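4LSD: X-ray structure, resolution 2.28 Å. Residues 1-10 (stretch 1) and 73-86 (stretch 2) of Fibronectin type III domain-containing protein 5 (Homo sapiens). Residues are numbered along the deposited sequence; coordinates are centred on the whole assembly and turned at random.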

# COMPACT_ATOMS: atom_id res chain seq x y z
N MSE A 1 5.78 -20.28 15.75
CA MSE A 1 5.11 -19.30 16.65
C MSE A 1 4.99 -17.92 15.99
O MSE A 1 5.40 -17.73 14.84
CB MSE A 1 5.88 -19.17 17.96
CG MSE A 1 7.26 -18.63 17.77
SE MSE A 1 8.53 -19.63 18.81
CE MSE A 1 8.38 -21.35 17.95
N SER A 2 4.47 -16.96 16.75
CA SER A 2 4.23 -15.65 16.19
C SER A 2 4.12 -14.49 17.19
O SER A 2 3.85 -14.70 18.37
CB SER A 2 2.93 -15.74 15.40
OG SER A 2 1.85 -16.10 16.26
N PRO A 3 4.28 -13.24 16.71
CA PRO A 3 4.21 -12.03 17.53
C PRO A 3 2.78 -11.72 17.96
O PRO A 3 1.82 -12.31 17.47
CB PRO A 3 4.74 -10.93 16.62
CG PRO A 3 5.04 -11.59 15.30
CD PRO A 3 4.34 -12.90 15.28
N SER A 4 2.66 -10.75 18.85
CA SER A 4 1.37 -10.32 19.35
C SER A 4 0.83 -9.21 18.46
O SER A 4 1.59 -8.42 17.89
CB SER A 4 1.51 -9.80 20.79
OG SER A 4 2.15 -10.75 21.62
N ALA A 5 -0.49 -9.16 18.36
CA ALA A 5 -1.14 -8.15 17.54
C ALA A 5 -0.61 -6.79 17.95
O ALA A 5 -0.05 -6.64 19.03
CB ALA A 5 -2.64 -8.20 17.75
N PRO A 6 -0.75 -5.80 17.07
CA PRO A 6 -0.29 -4.44 17.36
C PRO A 6 -1.23 -3.83 18.39
O PRO A 6 -2.40 -4.19 18.43
CB PRO A 6 -0.41 -3.74 16.00
CG PRO A 6 -0.16 -4.83 15.03
CD PRO A 6 -0.92 -6.00 15.62
N VAL A 7 -0.72 -2.91 19.20
CA VAL A 7 -1.55 -2.25 20.22
C VAL A 7 -1.48 -0.75 20.02
O VAL A 7 -0.62 -0.25 19.29
CB VAL A 7 -1.04 -2.54 21.66
CG1 VAL A 7 -1.18 -4.00 22.00
CG2 VAL A 7 0.42 -2.11 21.78
N ASN A 8 -2.38 -0.02 20.66
CA ASN A 8 -2.36 1.42 20.57
C ASN A 8 -2.37 1.93 19.13
O ASN A 8 -1.64 2.87 18.80
CB ASN A 8 -1.11 1.94 21.27
CG ASN A 8 -1.10 1.59 22.75
OD1 ASN A 8 -0.08 1.15 23.29
ND2 ASN A 8 -2.23 1.80 23.41
N VAL A 9 -3.18 1.31 18.29
CA VAL A 9 -3.25 1.75 16.91
C VAL A 9 -4.04 3.05 16.92
O VAL A 9 -5.18 3.10 17.39
CB VAL A 9 -3.95 0.69 16.05
CG1 VAL A 9 -3.85 1.07 14.58
CG2 VAL A 9 -3.31 -0.68 16.29
N THR A 10 -3.42 4.12 16.43
CA THR A 10 -4.07 5.43 16.41
C THR A 10 -4.03 6.04 15.01
O THR A 10 -3.19 5.67 14.18
CB THR A 10 -3.39 6.43 17.44
OG1 THR A 10 -2.51 7.33 16.75
CG2 THR A 10 -2.54 5.66 18.46
N HIS A 73 -7.15 -2.29 9.84
CA HIS A 73 -6.65 -3.30 10.78
C HIS A 73 -5.16 -3.41 10.54
O HIS A 73 -4.71 -3.40 9.40
CB HIS A 73 -7.27 -4.68 10.55
CG HIS A 73 -8.72 -4.76 10.92
ND1 HIS A 73 -9.16 -5.30 12.11
CD2 HIS A 73 -9.83 -4.36 10.25
CE1 HIS A 73 -10.48 -5.22 12.16
NE2 HIS A 73 -10.90 -4.65 11.05
N VAL A 74 -4.40 -3.52 11.62
CA VAL A 74 -2.96 -3.64 11.49
C VAL A 74 -2.55 -5.02 11.97
O VAL A 74 -3.20 -5.59 12.83
CB VAL A 74 -2.22 -2.58 12.33
CG1 VAL A 74 -0.73 -2.63 12.05
CG2 VAL A 74 -2.77 -1.20 12.02
N GLN A 75 -1.48 -5.55 11.40
CA GLN A 75 -0.96 -6.86 11.78
C GLN A 75 0.56 -6.74 11.85
O GLN A 75 1.14 -5.93 11.13
CB GLN A 75 -1.35 -7.90 10.73
CG GLN A 75 -0.63 -9.22 10.90
CD GLN A 75 -0.87 -10.15 9.74
OE1 GLN A 75 -1.37 -11.26 9.91
NE2 GLN A 75 -0.53 -9.70 8.54
N ALA A 76 1.21 -7.51 12.70
CA ALA A 76 2.66 -7.43 12.80
C ALA A 76 3.33 -8.66 12.20
O ALA A 76 2.90 -9.79 12.44
CB ALA A 76 3.08 -7.26 14.25
N ILE A 77 4.37 -8.43 11.41
CA ILE A 77 5.09 -9.51 10.74
C ILE A 77 6.40 -9.82 11.45
O ILE A 77 7.16 -8.93 11.80
CB ILE A 77 5.46 -9.14 9.29
CG1 ILE A 77 4.28 -8.49 8.57
CG2 ILE A 77 5.94 -10.39 8.55
CD1 ILE A 77 3.18 -9.44 8.21
N SER A 78 6.66 -11.11 11.65
CA SER A 78 7.89 -11.56 12.29
C SER A 78 8.62 -12.38 11.24
O SER A 78 8.07 -12.62 10.17
CB SER A 78 7.54 -12.43 13.50
OG SER A 78 8.53 -13.41 13.71
N ILE A 79 9.84 -12.81 11.53
CA ILE A 79 10.57 -13.63 10.56
C ILE A 79 10.00 -15.05 10.60
O ILE A 79 10.10 -15.80 9.63
CB ILE A 79 12.09 -13.70 10.88
CG1 ILE A 79 12.84 -14.34 9.71
CG2 ILE A 79 12.33 -14.56 12.12
CD1 ILE A 79 12.92 -13.46 8.50
N GLN A 80 9.41 -15.41 11.73
CA GLN A 80 8.84 -16.74 11.90
C GLN A 80 7.35 -16.82 11.55
O GLN A 80 6.87 -17.85 11.07
CB GLN A 80 9.05 -17.24 13.33
CG GLN A 80 10.50 -17.63 13.66
CD GLN A 80 10.62 -18.52 14.90
OE1 GLN A 80 10.21 -18.14 16.00
NE2 GLN A 80 11.20 -19.71 14.73
N GLY A 81 6.64 -15.72 11.77
CA GLY A 81 5.22 -15.71 11.47
C GLY A 81 4.59 -14.33 11.36
O GLY A 81 5.23 -13.36 10.97
N GLN A 82 3.32 -14.28 11.73
CA GLN A 82 2.54 -13.05 11.68
C GLN A 82 1.59 -13.06 12.87
O GLN A 82 1.23 -14.13 13.39
CB GLN A 82 1.75 -13.01 10.38
CG GLN A 82 0.85 -14.23 10.18
CD GLN A 82 0.09 -14.20 8.87
OE1 GLN A 82 0.68 -14.23 7.79
NE2 GLN A 82 -1.24 -14.16 8.95
N SER A 83 1.16 -11.88 13.29
CA SER A 83 0.26 -11.76 14.43
C SER A 83 -1.19 -11.62 14.02
O SER A 83 -1.49 -11.42 12.85
CB SER A 83 0.61 -10.52 15.24
OG SER A 83 -0.03 -9.39 14.67
N PRO A 84 -2.11 -11.75 14.98
CA PRO A 84 -3.53 -11.61 14.66
C PRO A 84 -3.79 -10.13 14.41
O PRO A 84 -2.94 -9.30 14.71
CB PRO A 84 -4.25 -12.12 15.92
CG PRO A 84 -3.17 -12.24 16.97
CD PRO A 84 -1.94 -12.56 16.20
N ALA A 85 -4.95 -9.81 13.85
CA ALA A 85 -5.27 -8.42 13.59
C ALA A 85 -5.37 -7.63 14.89
O ALA A 85 -5.80 -8.14 15.91
CB ALA A 85 -6.59 -8.31 12.84
N SER A 86 -4.98 -6.36 14.83
CA SER A 86 -5.07 -5.49 15.98
C SER A 86 -6.57 -5.23 16.06
O SER A 86 -7.34 -5.73 15.24
CB SER A 86 -4.40 -4.16 15.69
OG SER A 86 -5.12 -3.49 14.66

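Residues 1-10 of this fibronectin type III domain-containing protein run as an extended, mostly irregular segment across a hairpin-like portion of the same chain, residues 73-86. In the second stretch a strand beginning before His-73 leads into a turn, and the returning chain pairs with it through Ser-78 N to Gly-81 O, Ser-83 N to Ala-76 O and Ser-86 N to Val-74 O, each 2.8 Å. The first stretch lies over one face of this hairpin, with Ser-2 CA 4.8 Å from Gly-81 CA and Ala-5 CA 5.0 Å from Ser-83 CA. No hydrogen bond crosses between the stretches; packing joins them, burying 662 Å² summed over both sides.

Pro-3 and Pro-6, both buried, point toward the hairpin and contribute the largest areas. Having no backbone N-H, a proline can be packed here without leaving a donor unpaired. Pro-3 CG sits 3.2 Å from Ser-78 CB, while its CD lies 3.7 Å from Gln-82 C, so the ring touches both arms of the hairpin. Pro-6 CG rests 3.7 Å from Val-74 CG1 and 4.1 Å from Ala-76 CB; the small alanine side chain lets the ring approach the strand backbone, with Pro-6 CG 3.8 Å from Ala-76 N. Val-9, beyond the corner at Asn-8, turns back toward the hairpin and extends the apolar patch, its CG1 3.6 Å from Val-74 CG2. Alternation along the strand sends Val-74, Ala-76 and Ser-78 toward the first stretch and His-73, Gln-75 and Ile-77 away.

The serines beneath this layer spend their hydroxyls on the hairpin itself. Ser-83 OG accepts from Ala-76 N (3.0 Å) and donates to Pro-84 O (2.9 Å), Ser-86 OG accepts from Val-74 N (3.1 Å), and Ser-78 OG accepts from Gln-80 N (2.9 Å). Thus engaged, these short side chains can lie under the first stretch: Ser-83 CB is 3.1 Å from Pro-3 O, and Ser-86 CB is 3.7 Å from Val-9 CG2. Ala-5 fits beside the returning arm, its CB 3.2 Å from Pro-84 O and 4.1 Å from Pro-84 CG, and its CA makes a C-H...O contact with Pro-84 O at 3.5 Å.

At the exposed end, the poorly ordered selenomethionine Met-1 brings CG within 3.5 Å of Gln-80 OE1. Gly-81 suits the close passage nearby: an ideal CB there would lie 2.8 Å from Met-1 O, a clash.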